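Local coordinates for type III CBASS phage resistance system CD-NTase-associated protein Cap8 (Pseudomonas aeruginosa, PDB 6P8P) that belongs to a type III CBASS anti-phage system as a HORMA domain protein that probably helps regulate its cGAS-like nucleotidyltransferase, at residues 4-10 with 69-75; 39-43 with 121-125. The protein carries 2 engineered substitutions. All blocks are in the same frame, centred on the assembly; numbering follows the deposited sequence.

Interaction 1: 4-10 with 69-75; sequences VVSRTFR and RTRIYCL
Arg71 passes Val4 at a slant, on the parallel strand beside it. From its base, Arg71 CB lies 3.9 Å from Val5 O and 4.2 Å from Ser6 CB; the chain then stretches out from CG to NE past one methyl. Arg71 CG is 4.1 Å from Val4 CG1, CD and NE each approach that same methyl to 3.9 Å, and the methyl sits over one face of the guanidinium. Val4 CG1 is placed for this by lying anti to its own backbone N (chi1 -178°).

The evidence for a parallel pair is the bonding pattern. Val5, Arg7 and Phe9 donate N-H to the O of Arg69, Arg71 and Tyr73 respectively, and accept at O from the N-H of Arg71, Tyr73 and Leu75 respectively, with the strand directions 26° apart. Farther along, Thr8 CG2 presses on Leu75 CG at 3.3 Å, tighter than usual, the two side chains crossing at about a right angle. On the other face Phe9 CD1 meets Ile72 CG2 at 3.8 Å. Arg7 turns away: NH1 binds Ser6 O at 3.0 Å, in the guanidinium plane but above the Ser6 carbonyl plane, while NE and NH2 reach Glu89 O and Val90 O, fixing the group's rotation.

The chemistry implies that main-chain bonds carry the strand pairing, whereas Phe9, Ile72 and Cys74 pack against helix 17-29 and the opposite face mixes Val4 and Leu75 with Ser6, Thr8, Tyr73 and arginines.

Interaction 2: 39-43 with 121-125; sequences ELRAV and HSSRI
Ser122 points its hydroxyl at the carboxylate of Glu39: OG donates to OE1 at 2.6 Å, meeting that oxygen on its anti side and 29° out of the carboxylate plane. The geometry at the serine explains the aim. With OG anti to its backbone N (chi1 175°), the hydroxyl also accepts from Arg124 N and Ile125 N, so three bonds grip one oxygen. A water donates to Glu39 OE1 at 2.8 Å and accepts from Ser123 N, and a second joins OE2, weakly, to His121 O.

On the apolar side of the contact, Ile125 approaches Val43 tip to tip, with Ile125 CD1 3.9 Å from Val43 CG2. Leu40 comes in roughly perpendicular to the isoleucine, and its CD1 touches the same Ile125 CD1. Trp100 lies against both Leu40 and Ile125, while Leu118 of helix 111-119 touches Val43 and Ile125.

His121 and Val43 run antiparallel to one another, CB of the histidine against CG1 of the valine. One face of the His121 ring is capped by Ala42 O, which stands 3.4 Å from the ring plane over its centre. The nearest ring nitrogen, NE2, is 3.5 Å from Ala42 O, but the angle is too poor for a hydrogen bond.

Ser122 thus forms an ST turn and ST motif between helix 111-119 and strand 125-129, and Glu39 anchors that connection to the C-terminal end of helix 35-42, part of the helical layer on the HORMA domain sheet.

From the N terminus the chain lays down strand 4-10, then helices 17-29, 35-42 and 44-52 and strand 61-64, before strand 69-75 returns to close the first loop in interaction 1. Interaction 2 opens within that span, at 39-43, and closes only at 121-125, so the two loops cross. The two contacts lie on opposite sides of the chain's centre, about 19 Å between centres and about 8 Å between nearest atoms. Interaction 1 joins the outermost strand 4-10 to the sheet, while interaction 2 ties helix 35-42 to the turn leading into strand 125-129, outermost at the other edge. Helix 17-29 touches side chains of both contacts, Phe9 and Ile72 in one, Leu40 and Val43 in the other.

Interaction 1: 4-10 with 69-75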
loop_
_atom_site.group_PDB
_atom_site.type_symbol
_atom_site.label_atom_id
_atom_site.label_comp_id
_atom_site.label_asym_id
_atom_site.label_seq_id
_atom_site.Cartn_x
_atom_site.Cartn_y
_atom_site.Cartn_z
ATOM N N VAL A 4 -19.550 21.871 3.015
ATOM C CA VAL A 4 -18.404 21.175 2.429
ATOM C C VAL A 4 -17.236 22.149 2.442
ATOM O O VAL A 4 -17.391 23.309 2.059
ATOM C CB VAL A 4 -18.676 20.677 0.994
ATOM C CG1 VAL A 4 -17.458 19.909 0.469
ATOM C CG2 VAL A 4 -19.918 19.819 0.959
ATOM N N VAL A 5 -16.071 21.690 2.897
ATOM C CA VAL A 5 -14.859 22.497 2.893
ATOM C C VAL A 5 -13.792 21.680 2.185
ATOM O O VAL A 5 -13.881 20.457 2.092
ATOM C CB VAL A 5 -14.389 22.887 4.300
ATOM C CG1 VAL A 5 -15.532 23.529 5.056
ATOM C CG2 VAL A 5 -13.881 21.689 5.036
ATOM N N SER A 6 -12.784 22.366 1.675
ATOM C CA SER A 6 -11.728 21.657 0.955
ATOM C C SER A 6 -10.362 22.059 1.489
ATOM O O SER A 6 -10.174 23.146 2.057
ATOM C CB SER A 6 -11.810 21.896 -0.550
ATOM O OG SER A 6 -11.074 23.022 -0.935
ATOM N N ARG A 7 -9.412 21.149 1.320
ATOM C CA ARG A 7 -8.030 21.382 1.697
ATOM C C ARG A 7 -7.172 20.816 0.573
ATOM O O ARG A 7 -7.629 19.987 -0.218
ATOM C CB ARG A 7 -7.721 20.748 3.042
ATOM C CG ARG A 7 -8.416 21.396 4.255
ATOM C CD ARG A 7 -7.881 22.780 4.532
ATOM N NE ARG A 7 -8.378 23.375 5.774
ATOM C CZ ARG A 7 -9.512 24.055 5.880
ATOM N NH1 ARG A 7 -10.307 24.205 4.832
ATOM N NH2 ARG A 7 -9.861 24.570 7.055
ATOM N N THR A 8 -5.949 21.325 0.473
ATOM C CA THR A 8 -5.027 20.941 -0.583
ATOM C C THR A 8 -3.648 20.829 0.042
ATOM O O THR A 8 -3.082 21.823 0.502
ATOM C CB THR A 8 -5.030 21.936 -1.744
ATOM O OG1 THR A 8 -6.335 21.969 -2.334
ATOM C CG2 THR A 8 -4.024 21.523 -2.775
ATOM N N PHE A 9 -3.112 19.619 0.051
ATOM C CA PHE A 9 -1.820 19.353 0.662
ATOM C C PHE A 9 -0.719 19.221 -0.376
ATOM O O PHE A 9 -0.908 18.594 -1.420
ATOM C CB PHE A 9 -1.878 18.066 1.485
ATOM C CG PHE A 9 -2.411 18.270 2.849
ATOM C CD1 PHE A 9 -3.778 18.479 3.052
ATOM C CD2 PHE A 9 -1.570 18.340 3.929
ATOM C CE1 PHE A 9 -4.265 18.696 4.320
ATOM C CE2 PHE A 9 -2.055 18.571 5.206
ATOM C CZ PHE A 9 -3.396 18.743 5.399
ATOM N N ARG A 10 0.446 19.771 -0.048
ATOM C CA ARG A 10 1.647 19.624 -0.873
ATOM C C ARG A 10 2.226 18.218 -0.706
ATOM O O ARG A 10 2.652 17.832 0.390
ATOM C CB ARG A 10 2.676 20.680 -0.483
ATOM C CG ARG A 10 2.089 22.109 -0.506
ATOM C CD ARG A 10 3.007 23.101 0.213
ATOM N NE ARG A 10 4.253 23.304 -0.508
ATOM C CZ ARG A 10 5.266 24.030 -0.048
ATOM N NH1 ARG A 10 5.177 24.587 1.143
ATOM N NH2 ARG A 10 6.370 24.177 -0.768
ATOM N N ARG A 69 -18.563 17.933 5.408
ATOM C CA ARG A 69 -17.746 17.078 4.556
ATOM C C ARG A 69 -16.448 17.787 4.230
ATOM O O ARG A 69 -16.429 19.011 4.074
ATOM C CB ARG A 69 -18.524 16.764 3.279
ATOM C CG ARG A 69 -17.747 16.164 2.163
ATOM C CD ARG A 69 -18.673 15.827 0.989
ATOM N NE ARG A 69 -19.776 14.981 1.417
ATOM C CZ ARG A 69 -20.530 14.258 0.596
ATOM N NH1 ARG A 69 -20.296 14.280 -0.710
ATOM N NH2 ARG A 69 -21.516 13.513 1.083
ATOM N N THR A 70 -15.352 17.021 4.179
ATOM C CA THR A 70 -14.033 17.571 3.884
ATOM C C THR A 70 -13.525 16.916 2.612
ATOM O O THR A 70 -13.432 15.681 2.545
ATOM C CB THR A 70 -13.043 17.319 5.025
ATOM O OG1 THR A 70 -13.582 17.801 6.247
ATOM C CG2 THR A 70 -11.701 18.002 4.750
ATOM N N ARG A 71 -13.153 17.733 1.634
ATOM C CA ARG A 71 -12.517 17.276 0.405
ATOM C C ARG A 71 -11.032 17.607 0.468
ATOM O O ARG A 71 -10.666 18.774 0.675
ATOM C CB ARG A 71 -13.157 17.963 -0.810
ATOM C CG ARG A 71 -14.547 17.487 -1.111
ATOM C CD ARG A 71 -15.201 18.307 -2.242
ATOM N NE ARG A 71 -16.500 17.749 -2.596
ATOM C CZ ARG A 71 -17.347 18.309 -3.451
ATOM N NH1 ARG A 71 -17.030 19.451 -4.045
ATOM N NH2 ARG A 71 -18.510 17.730 -3.706
ATOM N N ILE A 72 -10.169 16.601 0.283
ATOM C CA ILE A 72 -8.733 16.842 0.377
ATOM C C ILE A 72 -8.082 16.494 -0.945
ATOM O O ILE A 72 -8.131 15.340 -1.378
ATOM C CB ILE A 72 -8.080 16.047 1.521
ATOM C CG1 ILE A 72 -8.802 16.323 2.828
ATOM C CG2 ILE A 72 -6.612 16.406 1.620
ATOM C CD1 ILE A 72 -8.507 15.382 3.938
ATOM N N TYR A 73 -7.450 17.481 -1.557
ATOM C CA TYR A 73 -6.660 17.309 -2.757
ATOM C C TYR A 73 -5.179 17.314 -2.411
ATOM O O TYR A 73 -4.761 17.811 -1.372
ATOM C CB TYR A 73 -6.928 18.417 -3.759
ATOM C CG TYR A 73 -8.315 18.385 -4.358
ATOM C CD1 TYR A 73 -9.366 19.065 -3.765
ATOM C CD2 TYR A 73 -8.566 17.664 -5.520
ATOM C CE1 TYR A 73 -10.648 19.035 -4.337
ATOM C CE2 TYR A 73 -9.813 17.636 -6.096
ATOM C CZ TYR A 73 -10.852 18.308 -5.494
ATOM O OH TYR A 73 -12.091 18.270 -6.094
ATOM N N CYS A 74 -4.386 16.749 -3.298
ATOM C CA CYS A 74 -2.937 16.791 -3.174
ATOM C C CYS A 74 -2.332 17.463 -4.391
ATOM O O CYS A 74 -2.813 17.261 -5.500
ATOM C CB CYS A 74 -2.333 15.372 -3.064
ATOM S SG CYS A 74 -2.705 14.577 -1.484
ATOM N N LEU A 75 -1.270 18.234 -4.168
ATOM C CA LEU A 75 -0.474 18.870 -5.205
ATOM C C LEU A 75 0.814 18.088 -5.420
ATOM O O LEU A 75 1.410 17.587 -4.461
ATOM C CB LEU A 75 -0.132 20.296 -4.792
ATOM C CG LEU A 75 -1.300 21.247 -4.594
ATOM C CD1 LEU A 75 -0.780 22.483 -3.898
ATOM C CD2 LEU A 75 -1.926 21.577 -5.925
#

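Interaction 2: 39-43 with 121-125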
loop_
_atom_site.group_PDB
_atom_site.type_symbol
_atom_site.label_atom_id
_atom_site.label_comp_id
_atom_site.label_asym_id
_atom_site.label_seq_id
_atom_site.Cartn_x
_atom_site.Cartn_y
_atom_site.Cartn_z
ATOM N N GLU A 39 -7.520 3.477 12.662
ATOM C CA GLU A 39 -7.918 2.930 11.372
ATOM C C GLU A 39 -7.244 3.672 10.221
ATOM O O GLU A 39 -6.789 3.042 9.262
ATOM C CB GLU A 39 -9.426 2.968 11.190
ATOM C CG GLU A 39 -10.159 1.826 11.881
ATOM C CD GLU A 39 -11.651 1.767 11.558
ATOM O OE1 GLU A 39 -12.066 2.094 10.427
ATOM O OE2 GLU A 39 -12.426 1.379 12.453
ATOM N N LEU A 40 -7.193 4.997 10.291
ATOM C CA LEU A 40 -6.505 5.757 9.246
ATOM C C LEU A 40 -5.033 5.364 9.149
ATOM O O LEU A 40 -4.489 5.217 8.045
ATOM C CB LEU A 40 -6.645 7.253 9.507
ATOM C CG LEU A 40 -7.895 7.920 8.925
ATOM C CD1 LEU A 40 -9.155 7.404 9.478
ATOM C CD2 LEU A 40 -7.760 9.436 9.242
ATOM N N ARG A 41 -4.371 5.176 10.289
ATOM C CA ARG A 41 -2.977 4.766 10.268
ATOM C C ARG A 41 -2.840 3.336 9.772
ATOM O O ARG A 41 -1.865 3.007 9.092
ATOM C CB ARG A 41 -2.352 4.937 11.660
ATOM C CG ARG A 41 -2.152 6.379 12.087
ATOM C CD ARG A 41 -1.523 6.472 13.483
ATOM N NE ARG A 41 -1.212 7.848 13.847
ATOM C CZ ARG A 41 -0.908 8.258 15.083
ATOM N NH1 ARG A 41 -0.882 7.394 16.088
ATOM N NH2 ARG A 41 -0.640 9.535 15.320
ATOM N N ALA A 42 -3.846 2.501 10.015
ATOM C CA ALA A 42 -3.750 1.101 9.583
ATOM C C ALA A 42 -3.749 0.951 8.054
ATOM O O ALA A 42 -3.211 -0.036 7.529
ATOM C CB ALA A 42 -4.903 0.297 10.182
ATOM N N VAL A 43 -4.363 1.886 7.327
ATOM C CA VAL A 43 -4.453 1.817 5.874
ATOM C C VAL A 43 -3.337 2.619 5.203
ATOM O O VAL A 43 -3.412 2.900 4.013
ATOM C CB VAL A 43 -5.826 2.270 5.363
ATOM C CG1 VAL A 43 -6.939 1.438 5.945
ATOM C CG2 VAL A 43 -6.025 3.766 5.655
ATOM N N HIS A 121 -8.826 -3.646 7.126
ATOM C CA HIS A 121 -8.590 -2.763 8.246
ATOM C C HIS A 121 -9.802 -1.949 8.662
ATOM O O HIS A 121 -9.798 -1.404 9.768
ATOM C CB HIS A 121 -7.471 -1.752 7.927
ATOM C CG HIS A 121 -6.187 -2.382 7.513
ATOM N ND1 HIS A 121 -5.383 -3.060 8.399
ATOM C CD2 HIS A 121 -5.543 -2.405 6.320
ATOM C CE1 HIS A 121 -4.318 -3.519 7.759
ATOM N NE2 HIS A 121 -4.387 -3.126 6.498
ATOM N N SER A 122 -10.797 -1.812 7.794
ATOM C CA SER A 122 -11.838 -0.828 8.027
ATOM C C SER A 122 -13.032 -1.147 7.149
ATOM O O SER A 122 -12.882 -1.606 6.020
ATOM C CB SER A 122 -11.303 0.594 7.741
ATOM O OG SER A 122 -12.312 1.586 7.848
ATOM N N SER A 123 -14.219 -0.848 7.662
ATOM C CA SER A 123 -15.412 -0.769 6.829
ATOM C C SER A 123 -15.804 0.679 6.539
ATOM O O SER A 123 -16.649 0.922 5.673
ATOM C CB SER A 123 -16.568 -1.503 7.505
ATOM O OG SER A 123 -16.945 -0.858 8.701
ATOM N N ARG A 124 -15.174 1.638 7.209
ATOM C CA ARG A 124 -15.511 3.043 7.027
ATOM C C ARG A 124 -14.654 3.704 5.964
ATOM O O ARG A 124 -15.085 4.705 5.349
ATOM C CB ARG A 124 -15.362 3.810 8.345
ATOM C CG ARG A 124 -16.319 3.310 9.445
ATOM C CD ARG A 124 -16.111 4.041 10.742
ATOM N NE ARG A 124 -17.062 3.595 11.757
ATOM C CZ ARG A 124 -18.300 4.049 11.871
ATOM N NH1 ARG A 124 -18.737 4.961 11.029
ATOM N NH2 ARG A 124 -19.098 3.576 12.816
ATOM N N ILE A 125 -13.446 3.184 5.750
ATOM C CA ILE A 125 -12.547 3.728 4.741
ATOM C C ILE A 125 -12.711 2.876 3.499
ATOM O O ILE A 125 -12.417 1.676 3.524
ATOM C CB ILE A 125 -11.085 3.739 5.199
ATOM C CG1 ILE A 125 -10.924 4.543 6.476
ATOM C CG2 ILE A 125 -10.174 4.281 4.055
ATOM C CD1 ILE A 125 -9.622 4.219 7.189
HETATM O O HOH W 1 -14.276 0.354 10.335
HETATM O O HOH W 2 -12.537 -1.600 11.490
#